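Local coordinates for protein L-Ala-D/L-Glu Epimerase (Escherichia coli, PDB 1JPD) that belongs to the enolase superfamily, joining an N-terminal domain of the mandelate racemase / muconate lactonizing enzyme family to a TIM-barrel-like C-terminal domain, at residues Lys74-Thr77 and Arg78-Gln82; Ala137-Ala140 and Ser141-Gln145; His232-Ser235 and Asn236-Ala239; Leu315-Thr319 and Gly320-Leu324. All blocks are in the same frame, centred on the assembly; numbering follows the deposited sequence.

Contact 1 (Lys74-Thr77 and Arg78-Gln82); sequences KGLT and REELQ
T77 and E80 form a capping box at the start of helix 78-84. T77 is the N-cap. The E80 carboxylate reaches back and takes two donors of T77 on one oxygen. The backbone N of T77 lies 3.3 Å from E80 OE2, in a nearly straight bond (171° at the hydrogen). It meets OE2 from above the carboxylate plane. T77 OG1 donates to the anti lone pair of E80 OE2, 3.1 Å away. In return E80 N gives a weak bond to T77 OG1, 3.4 Å away. The T77 hydroxyl sits between its own N and carbonyl carbon (chi1 56°), within range of both E80 groups. T77 O is satisfied by L81 N at 3.1 Å, and L76 O by R5 NH1. Beside the capping box, L76 makes the apolar part of the contact. Its CD1 packs on E80 CB, and its CD2 lies 3.8 Å from L81 CD1. R78 leaves the cap and makes a cation-pi contact with W99 of helix 89-104. The chemistry is reciprocal: the hydroxyl donates one hydrogen bond and accepts another, weak one, and the carboxylate would probably also interact favourably with the helix N-terminus.

Contact 2 (Ala137-Ala140 and Ser141-Gln145); sequences ANSA and STLWQ
A137-A140 and S141-Q145 are successive turns of helix 133-145, tied by regular i to i+4 backbone bonds from S141 N to A137 O, T142 N to N138 O, L143 N to S139 O and W144 N to A140 O, each 2.9 Å. The helix belongs to the beta-alpha-beta unit of strands 121-128 and 150-154 in the barrel domain. On its outer side T142 turns its hydroxyl back along the helix. OG1 is anti to the carbonyl carbon (chi1 -61°) and lies 3.1 Å from N138 O, though its proton has another acceptor within reach and the bond is not settled. The next residue, L143, lies one turn after S139 and packs beside it. Its CD1 lies 3.7 Å from S139 OG, and its CB and CG pass close to S139 O. The W144 side chain touches the earlier turn through CB alone, which sits beside A140 O. Its first torsion (chi1 166°) carries the indole away, to V171, D173 and A174. The buried A140 packs on I167 and L151, A137 rests on A166 and A170, and L143 also meets L151. The helix is thus two-sided. Small and apolar groups press on strand 150-154 and helix 160-170, while N138 and T142 are exposed. The carbonyls of A137-A140 each accept the N-H four residues on, and the side chains add mostly van der Waals packing.

Contact 3 (His232-Ser235 and Asn236-Ala239); sequences HTRS and NLKA
An ST turn at T233 leads the chain from the loop after strand 225-227 into helix 237-240 of the barrel domain, and the side chain of N236 closes back on H232 and T233. In the ST turn, S235 N donates to T233 OG1 at 3.2 Å. The hydroxyl stands between the backbone N and the carbonyl carbon of its own residue (chi1 70°) and so faces the oncoming backbone. N236 works in the reverse direction. Its amide oxygen OD1 accepts from two consecutive backbone donors. T233 N is 3.1 Å from N236 OD1 and comes nearly in line with the C=O bond. H232 N, 3.2 Å from the same OD1, approaches from above the amide plane. The two donors hold the amide by its oxygen. The N236 backbone N then donates to T233 O at 3.1 Å, so N236 binds T233 through both backbone and side chain. A second three-residue step follows: L237 N donates to R234 O at 3.0 Å. L237 CB and CG lie close beside R234 O. Outside partners tie the turn to its surroundings. R234 NE makes a salt bridge to E259 of helix 257-269, the H232 ring stacks with Y54, and L237 packs on F272 and Q270. The contact is therefore mainly polar. One side-chain oxygen satisfies two loop N-H groups, which probably fixes the bend of the chain on the way into helix 237-240.

Contact 4 (Leu315-Thr319 and Gly320-Leu324); sequences LQFTT and GELHL
H323 reaches across to T318 and Q316 in the beta hairpin of strands 316-318 and 321-323, at the C-terminus of the chain. A type II turn from T318 to E321 joins the strands, with G320 at its third position. Strand 321-323 also pairs with strand 121-128, which joins the hairpin to the first strand of the barrel domain's sheet. Along H323, CB lies 3.6 Å from Q316 O, which also accepts from H323 N. CG stays near that oxygen at a longer range. With chi1 -58° the imidazole passes over to T318, and the two side chains meet at about a right angle. CD2 packs against T318 CG2 at 3.4 Å. CE1 approaches T318 OG1 at longer range. At the tip, NE2 touches T318 CG2 and is 2.9 Å from T318 OG1, a hydrogen bond in which either atom could be the donor. The hydroxyl comes at the ring edge. In the backbone, T318 N donates to E321 O and E321 N to T318 O. On the other face of the hairpin L315, F317 and L322 pack together, and I286 of helix 283-289 touches L315 and L322. There L322 CD1 lies over the F317 ring as a CH-pi contact, 3.6 Å from its centroid and 20° off the normal.

How the contacts relate
The four contacts follow one another along the chain. Contact 1 belongs to the N-terminal domain family, the other three to the enolase C-terminal, barrel-like family. Of the other three, contact 3 is nearest to contact 1: nearest atoms are about 6 Å apart, without touching. Y54 and A87, both from the N-terminal family region, also border contact 3. Contacts 2 and 4 meet directly, where L143 O packs against T319 CG2 at 3.6 Å. They thus place the C-terminal hairpin beside helix 133-145. Contacts 1 and 2 are farthest apart, with centres about 47 Å from each other on opposite sides of the chain's centre.

Contact 1 (Lys74-Thr77 and Arg78-Gln82)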
loop_
_atom_site.group_PDB
_atom_site.type_symbol
_atom_site.label_atom_id
_atom_site.label_comp_id
_atom_site.label_asym_id
_atom_site.label_seq_id
_atom_site.Cartn_x
_atom_site.Cartn_y
_atom_site.Cartn_z
ATOM N N LYS A 74 -18.166 23.257 7.601
ATOM C CA LYS A 74 -19.363 23.187 8.436
ATOM C C LYS A 74 -19.277 21.998 9.398
ATOM O O LYS A 74 -20.160 21.813 10.241
ATOM C CB LYS A 74 -20.628 23.046 7.582
ATOM C CG LYS A 74 -20.775 24.036 6.434
ATOM C CD LYS A 74 -20.851 25.480 6.894
ATOM C CE LYS A 74 -21.384 26.364 5.773
ATOM N NZ LYS A 74 -20.655 26.164 4.487
ATOM N N GLY A 75 -18.228 21.184 9.251
ATOM C CA GLY A 75 -18.039 20.038 10.134
ATOM C C GLY A 75 -18.219 18.639 9.561
ATOM O O GLY A 75 -18.592 17.714 10.295
ATOM N N LEU A 76 -17.946 18.474 8.267
ATOM C CA LEU A 76 -18.083 17.180 7.595
ATOM C C LEU A 76 -17.364 16.063 8.339
ATOM O O LEU A 76 -16.144 16.074 8.443
ATOM C CB LEU A 76 -17.518 17.265 6.179
ATOM C CG LEU A 76 -17.692 16.012 5.322
ATOM C CD1 LEU A 76 -19.172 15.815 5.028
ATOM C CD2 LEU A 76 -16.902 16.155 4.029
ATOM N N THR A 77 -18.115 15.098 8.853
ATOM C CA THR A 77 -17.498 13.989 9.571
ATOM C C THR A 77 -16.977 12.961 8.576
ATOM O O THR A 77 -17.215 13.067 7.373
ATOM C CB THR A 77 -18.497 13.278 10.502
ATOM O OG1 THR A 77 -19.627 12.839 9.739
ATOM C CG2 THR A 77 -18.951 14.206 11.615
ATOM N N ARG A 78 -16.263 11.967 9.091
ATOM C CA ARG A 78 -15.713 10.907 8.262
ATOM C C ARG A 78 -16.834 10.061 7.681
ATOM O O ARG A 78 -16.765 9.632 6.530
ATOM C CB ARG A 78 -14.782 10.027 9.091
ATOM C CG ARG A 78 -13.400 10.618 9.312
ATOM C CD ARG A 78 -12.831 10.182 10.648
ATOM N NE ARG A 78 -13.522 10.852 11.746
ATOM C CZ ARG A 78 -13.460 10.472 13.016
ATOM N NH1 ARG A 78 -12.732 9.416 13.362
ATOM N NH2 ARG A 78 -14.126 11.148 13.941
ATOM N N GLU A 79 -17.873 9.820 8.472
ATOM C CA GLU A 79 -18.982 9.011 7.988
ATOM C C GLU A 79 -19.679 9.693 6.814
ATOM O O GLU A 79 -20.094 9.027 5.867
ATOM C CB GLU A 79 -19.991 8.743 9.104
ATOM C CG GLU A 79 -21.028 7.705 8.719
ATOM C CD GLU A 79 -22.227 7.700 9.642
ATOM O OE1 GLU A 79 -22.093 7.266 10.808
ATOM O OE2 GLU A 79 -23.310 8.141 9.196
ATOM N N GLU A 80 -19.795 11.019 6.873
ATOM C CA GLU A 80 -20.447 11.781 5.809
ATOM C C GLU A 80 -19.569 11.873 4.560
ATOM O O GLU A 80 -20.075 11.925 3.440
ATOM C CB GLU A 80 -20.796 13.203 6.286
ATOM C CG GLU A 80 -21.649 13.280 7.555
ATOM C CD GLU A 80 -22.035 14.708 7.930
ATOM O OE1 GLU A 80 -22.962 15.269 7.304
ATOM O OE2 GLU A 80 -21.406 15.275 8.849
ATOM N N LEU A 81 -18.252 11.890 4.754
ATOM C CA LEU A 81 -17.307 11.990 3.640
ATOM C C LEU A 81 -17.338 10.802 2.680
ATOM O O LEU A 81 -17.073 10.959 1.490
ATOM C CB LEU A 81 -15.884 12.161 4.172
ATOM C CG LEU A 81 -14.773 12.193 3.125
ATOM C CD1 LEU A 81 -14.960 13.388 2.205
ATOM C CD2 LEU A 81 -13.430 12.256 3.823
ATOM N N GLN A 82 -17.657 9.619 3.200
ATOM C CA GLN A 82 -17.709 8.400 2.396
ATOM C C GLN A 82 -18.769 8.454 1.293
ATOM O O GLN A 82 -18.640 7.793 0.257
ATOM C CB GLN A 82 -17.982 7.187 3.295
ATOM C CG GLN A 82 -16.977 6.985 4.423
ATOM C CD GLN A 82 -15.540 6.956 3.935
ATOM O OE1 GLN A 82 -15.197 6.219 3.012
ATOM N NE2 GLN A 82 -14.690 7.755 4.563
#

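Contact 2 (Ala137-Ala140 and Ser141-Gln145)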
loop_
_atom_site.group_PDB
_atom_site.type_symbol
_atom_site.label_atom_id
_atom_site.label_comp_id
_atom_site.label_asym_id
_atom_site.label_seq_id
_atom_site.Cartn_x
_atom_site.Cartn_y
_atom_site.Cartn_z
ATOM N N ALA A 137 20.443 -12.334 -7.206
ATOM C CA ALA A 137 20.835 -13.198 -6.106
ATOM C C ALA A 137 21.744 -12.447 -5.129
ATOM O O ALA A 137 21.541 -12.514 -3.913
ATOM C CB ALA A 137 21.530 -14.449 -6.643
ATOM N N ASN A 138 22.736 -11.725 -5.655
ATOM C CA ASN A 138 23.651 -10.965 -4.800
ATOM C C ASN A 138 22.890 -9.933 -3.987
ATOM O O ASN A 138 23.139 -9.757 -2.790
ATOM C CB ASN A 138 24.726 -10.246 -5.617
ATOM C CG ASN A 138 25.771 -11.191 -6.159
ATOM O OD1 ASN A 138 26.233 -12.099 -5.456
ATOM N ND2 ASN A 138 26.164 -10.979 -7.412
ATOM N N SER A 139 21.962 -9.246 -4.645
ATOM C CA SER A 139 21.161 -8.237 -3.977
ATOM C C SER A 139 20.355 -8.857 -2.848
ATOM O O SER A 139 20.337 -8.330 -1.735
ATOM C CB SER A 139 20.217 -7.563 -4.970
ATOM O OG SER A 139 19.354 -6.661 -4.298
ATOM N N ALA A 140 19.694 -9.977 -3.132
ATOM C CA ALA A 140 18.892 -10.667 -2.129
ATOM C C ALA A 140 19.757 -11.075 -0.939
ATOM O O ALA A 140 19.347 -10.948 0.221
ATOM C CB ALA A 140 18.237 -11.890 -2.735
ATOM N N SER A 141 20.960 -11.560 -1.227
ATOM C CA SER A 141 21.861 -11.976 -0.161
ATOM C C SER A 141 22.290 -10.794 0.722
ATOM O O SER A 141 22.277 -10.894 1.948
ATOM C CB SER A 141 23.093 -12.669 -0.750
ATOM O OG SER A 141 23.976 -13.071 0.282
ATOM N N THR A 142 22.661 -9.679 0.096
ATOM C CA THR A 142 23.086 -8.485 0.825
ATOM C C THR A 142 21.963 -7.912 1.685
ATOM O O THR A 142 22.191 -7.498 2.826
ATOM C CB THR A 142 23.551 -7.381 -0.138
ATOM O OG1 THR A 142 24.673 -7.847 -0.897
ATOM C CG2 THR A 142 23.948 -6.138 0.639
ATOM N N LEU A 143 20.754 -7.878 1.132
ATOM C CA LEU A 143 19.605 -7.358 1.863
ATOM C C LEU A 143 19.241 -8.305 2.999
ATOM O O LEU A 143 18.756 -7.870 4.043
ATOM C CB LEU A 143 18.412 -7.157 0.917
ATOM C CG LEU A 143 18.652 -6.118 -0.189
ATOM C CD1 LEU A 143 17.466 -6.060 -1.137
ATOM C CD2 LEU A 143 18.887 -4.752 0.445
ATOM N N TRP A 144 19.477 -9.602 2.801
ATOM C CA TRP A 144 19.184 -10.589 3.841
ATOM C C TRP A 144 20.178 -10.416 4.986
ATOM O O TRP A 144 19.811 -10.516 6.158
ATOM C CB TRP A 144 19.263 -12.016 3.277
ATOM C CG TRP A 144 19.309 -13.083 4.339
ATOM C CD1 TRP A 144 20.426 -13.698 4.838
ATOM C CD2 TRP A 144 18.202 -13.607 5.077
ATOM N NE1 TRP A 144 20.080 -14.567 5.839
ATOM C CE2 TRP A 144 18.721 -14.533 6.007
ATOM C CE3 TRP A 144 16.820 -13.387 5.042
ATOM C CZ2 TRP A 144 17.905 -15.238 6.900
ATOM C CZ3 TRP A 144 16.005 -14.089 5.931
ATOM C CH2 TRP A 144 16.552 -15.003 6.846
ATOM N N GLN A 145 21.433 -10.140 4.630
ATOM C CA GLN A 145 22.502 -9.923 5.605
ATOM C C GLN A 145 22.228 -8.655 6.413
ATOM O O GLN A 145 22.488 -8.612 7.613
ATOM C CB GLN A 145 23.855 -9.765 4.899
ATOM C CG GLN A 145 24.259 -10.925 4.003
ATOM C CD GLN A 145 24.897 -12.069 4.758
ATOM O OE1 GLN A 145 24.299 -12.649 5.668
ATOM N NE2 GLN A 145 26.126 -12.405 4.381
#

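Contact 3 (His232-Ser235 and Asn236-Ala239)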
loop_
_atom_site.group_PDB
_atom_site.type_symbol
_atom_site.label_atom_id
_atom_site.label_comp_id
_atom_site.label_asym_id
_atom_site.label_seq_id
_atom_site.Cartn_x
_atom_site.Cartn_y
_atom_site.Cartn_z
ATOM N N HIS A 232 -9.548 -2.464 -5.104
ATOM C CA HIS A 232 -9.638 -1.074 -4.638
ATOM C C HIS A 232 -10.418 -0.969 -3.336
ATOM O O HIS A 232 -9.906 -0.491 -2.319
ATOM C CB HIS A 232 -10.362 -0.169 -5.636
ATOM C CG HIS A 232 -9.776 -0.161 -7.008
ATOM N ND1 HIS A 232 -9.959 0.894 -7.877
ATOM C CD2 HIS A 232 -9.074 -1.095 -7.690
ATOM C CE1 HIS A 232 -9.398 0.607 -9.038
ATOM N NE2 HIS A 232 -8.854 -0.595 -8.951
ATOM N N THR A 233 -11.679 -1.389 -3.396
ATOM C CA THR A 233 -12.570 -1.325 -2.244
ATOM C C THR A 233 -13.353 -2.627 -2.086
ATOM O O THR A 233 -13.166 -3.561 -2.860
ATOM C CB THR A 233 -13.584 -0.167 -2.410
ATOM O OG1 THR A 233 -14.511 -0.491 -3.454
ATOM C CG2 THR A 233 -12.865 1.123 -2.786
ATOM N N ARG A 234 -14.238 -2.678 -1.093
ATOM C CA ARG A 234 -15.056 -3.869 -0.854
ATOM C C ARG A 234 -15.863 -4.239 -2.093
ATOM O O ARG A 234 -16.211 -5.399 -2.300
ATOM C CB ARG A 234 -16.004 -3.629 0.320
ATOM C CG ARG A 234 -15.302 -3.597 1.668
ATOM C CD ARG A 234 -16.210 -3.066 2.735
ATOM N NE ARG A 234 -16.485 -1.647 2.530
ATOM C CZ ARG A 234 -17.396 -0.958 3.212
ATOM N NH1 ARG A 234 -18.125 -1.562 4.140
ATOM N NH2 ARG A 234 -17.571 0.334 2.972
ATOM N N SER A 235 -16.136 -3.238 -2.919
ATOM C CA SER A 235 -16.901 -3.400 -4.145
ATOM C C SER A 235 -16.318 -4.430 -5.128
ATOM O O SER A 235 -17.065 -5.043 -5.894
ATOM C CB SER A 235 -17.029 -2.029 -4.819
ATOM O OG SER A 235 -17.692 -2.097 -6.067
ATOM N N ASN A 236 -15.001 -4.624 -5.113
ATOM C CA ASN A 236 -14.376 -5.585 -6.025
ATOM C C ASN A 236 -14.327 -7.005 -5.439
ATOM O O ASN A 236 -14.084 -7.977 -6.162
ATOM C CB ASN A 236 -12.943 -5.149 -6.392
ATOM C CG ASN A 236 -12.844 -3.671 -6.783
ATOM O OD1 ASN A 236 -12.601 -2.811 -5.937
ATOM N ND2 ASN A 236 -13.034 -3.375 -8.065
ATOM N N LEU A 237 -14.567 -7.132 -4.136
ATOM C CA LEU A 237 -14.505 -8.441 -3.484
ATOM C C LEU A 237 -15.238 -9.577 -4.195
ATOM O O LEU A 237 -14.773 -10.714 -4.197
ATOM C CB LEU A 237 -14.989 -8.337 -2.037
ATOM C CG LEU A 237 -13.964 -7.656 -1.130
ATOM C CD1 LEU A 237 -14.493 -7.530 0.288
ATOM C CD2 LEU A 237 -12.685 -8.466 -1.155
ATOM N N LYS A 238 -16.380 -9.277 -4.799
ATOM C CA LYS A 238 -17.138 -10.300 -5.503
ATOM C C LYS A 238 -16.333 -10.812 -6.690
ATOM O O LYS A 238 -16.137 -12.017 -6.851
ATOM C CB LYS A 238 -18.454 -9.724 -6.010
ATOM C CG LYS A 238 -19.165 -10.629 -6.996
ATOM C CD LYS A 238 -20.096 -9.820 -7.867
ATOM C CE LYS A 238 -20.806 -10.690 -8.873
ATOM N NZ LYS A 238 -21.635 -9.847 -9.755
ATOM N N ALA A 239 -15.878 -9.880 -7.522
ATOM C CA ALA A 239 -15.098 -10.213 -8.706
ATOM C C ALA A 239 -13.843 -10.991 -8.336
ATOM O O ALA A 239 -13.488 -11.963 -9.002
ATOM C CB ALA A 239 -14.718 -8.939 -9.458
#

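Contact 4 (Leu315-Thr319 and Gly320-Leu324)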
loop_
_atom_site.group_PDB
_atom_site.type_symbol
_atom_site.label_atom_id
_atom_site.label_comp_id
_atom_site.label_asym_id
_atom_site.label_seq_id
_atom_site.Cartn_x
_atom_site.Cartn_y
_atom_site.Cartn_z
ATOM N N LEU A 315 9.506 8.413 10.297
ATOM C CA LEU A 315 9.475 7.087 10.900
ATOM C C LEU A 315 10.853 6.474 10.688
ATOM O O LEU A 315 11.507 6.737 9.671
ATOM C CB LEU A 315 8.420 6.209 10.228
ATOM C CG LEU A 315 6.956 6.569 10.453
ATOM C CD1 LEU A 315 6.088 5.698 9.562
ATOM C CD2 LEU A 315 6.589 6.378 11.916
ATOM N N GLN A 316 11.294 5.654 11.635
ATOM C CA GLN A 316 12.605 5.039 11.515
ATOM C C GLN A 316 12.604 3.691 10.802
ATOM O O GLN A 316 11.999 2.721 11.263
ATOM C CB GLN A 316 13.252 4.931 12.897
ATOM C CG GLN A 316 13.588 6.302 13.488
ATOM C CD GLN A 316 14.399 7.170 12.520
ATOM O OE1 GLN A 316 15.553 6.866 12.215
ATOM N NE2 GLN A 316 13.787 8.247 12.027
ATOM N N PHE A 317 13.291 3.663 9.663
ATOM C CA PHE A 317 13.413 2.473 8.835
ATOM C C PHE A 317 14.855 1.983 8.747
ATOM O O PHE A 317 15.774 2.770 8.516
ATOM C CB PHE A 317 12.971 2.747 7.389
ATOM C CG PHE A 317 11.497 2.947 7.205
ATOM C CD1 PHE A 317 10.959 4.228 7.159
ATOM C CD2 PHE A 317 10.658 1.855 6.983
ATOM C CE1 PHE A 317 9.603 4.423 6.886
ATOM C CE2 PHE A 317 9.305 2.036 6.712
ATOM C CZ PHE A 317 8.776 3.325 6.660
ATOM N N THR A 318 15.042 0.678 8.920
ATOM C CA THR A 318 16.356 0.042 8.775
ATOM C C THR A 318 16.061 -1.054 7.754
ATOM O O THR A 318 14.896 -1.430 7.582
ATOM C CB THR A 318 16.867 -0.597 10.085
ATOM O OG1 THR A 318 15.992 -1.666 10.482
ATOM C CG2 THR A 318 16.941 0.447 11.185
ATOM N N THR A 319 17.084 -1.566 7.078
ATOM C CA THR A 319 16.854 -2.592 6.060
ATOM C C THR A 319 15.829 -3.669 6.462
ATOM O O THR A 319 16.082 -4.494 7.343
ATOM C CB THR A 319 18.177 -3.285 5.643
ATOM O OG1 THR A 319 19.072 -2.324 5.060
ATOM C CG2 THR A 319 17.896 -4.373 4.616
ATOM N N GLY A 320 14.662 -3.636 5.818
ATOM C CA GLY A 320 13.624 -4.615 6.087
ATOM C C GLY A 320 12.801 -4.403 7.341
ATOM O O GLY A 320 11.976 -5.255 7.692
ATOM N N GLU A 321 12.999 -3.281 8.026
ATOM C CA GLU A 321 12.237 -3.035 9.245
ATOM C C GLU A 321 11.735 -1.610 9.428
ATOM O O GLU A 321 12.355 -0.641 8.993
ATOM C CB GLU A 321 13.065 -3.412 10.477
ATOM C CG GLU A 321 13.739 -4.762 10.396
ATOM C CD GLU A 321 14.433 -5.140 11.685
ATOM O OE1 GLU A 321 15.157 -4.288 12.247
ATOM O OE2 GLU A 321 14.257 -6.296 12.130
ATOM N N LEU A 322 10.597 -1.507 10.098
ATOM C CA LEU A 322 9.986 -0.232 10.410
ATOM C C LEU A 322 9.907 -0.217 11.926
ATOM O O LEU A 322 9.182 -1.019 12.518
ATOM C CB LEU A 322 8.583 -0.149 9.803
ATOM C CG LEU A 322 7.723 1.019 10.280
ATOM C CD1 LEU A 322 8.430 2.336 10.002
ATOM C CD2 LEU A 322 6.377 0.960 9.585
ATOM N N HIS A 323 10.663 0.678 12.553
ATOM C CA HIS A 323 10.687 0.776 14.011
ATOM C C HIS A 323 9.699 1.798 14.546
ATOM O O HIS A 323 9.803 2.987 14.256
ATOM C CB HIS A 323 12.096 1.129 14.478
ATOM C CG HIS A 323 13.130 0.146 14.034
ATOM N ND1 HIS A 323 13.185 -1.144 14.520
ATOM C CD2 HIS A 323 14.119 0.245 13.115
ATOM C CE1 HIS A 323 14.163 -1.795 13.917
ATOM N NE2 HIS A 323 14.745 -0.975 13.059
ATOM N N LEU A 324 8.742 1.326 15.337
ATOM C CA LEU A 324 7.723 2.195 15.911
ATOM C C LEU A 324 7.992 2.483 17.396
ATOM O O LEU A 324 8.950 1.902 17.954
ATOM C CB LEU A 324 6.340 1.547 15.733
ATOM C CG LEU A 324 5.930 1.181 14.297
ATOM C CD1 LEU A 324 4.546 0.538 14.276
ATOM C CD2 LEU A 324 5.940 2.430 13.433
ATOM O OXT LEU A 324 7.243 3.289 17.991
#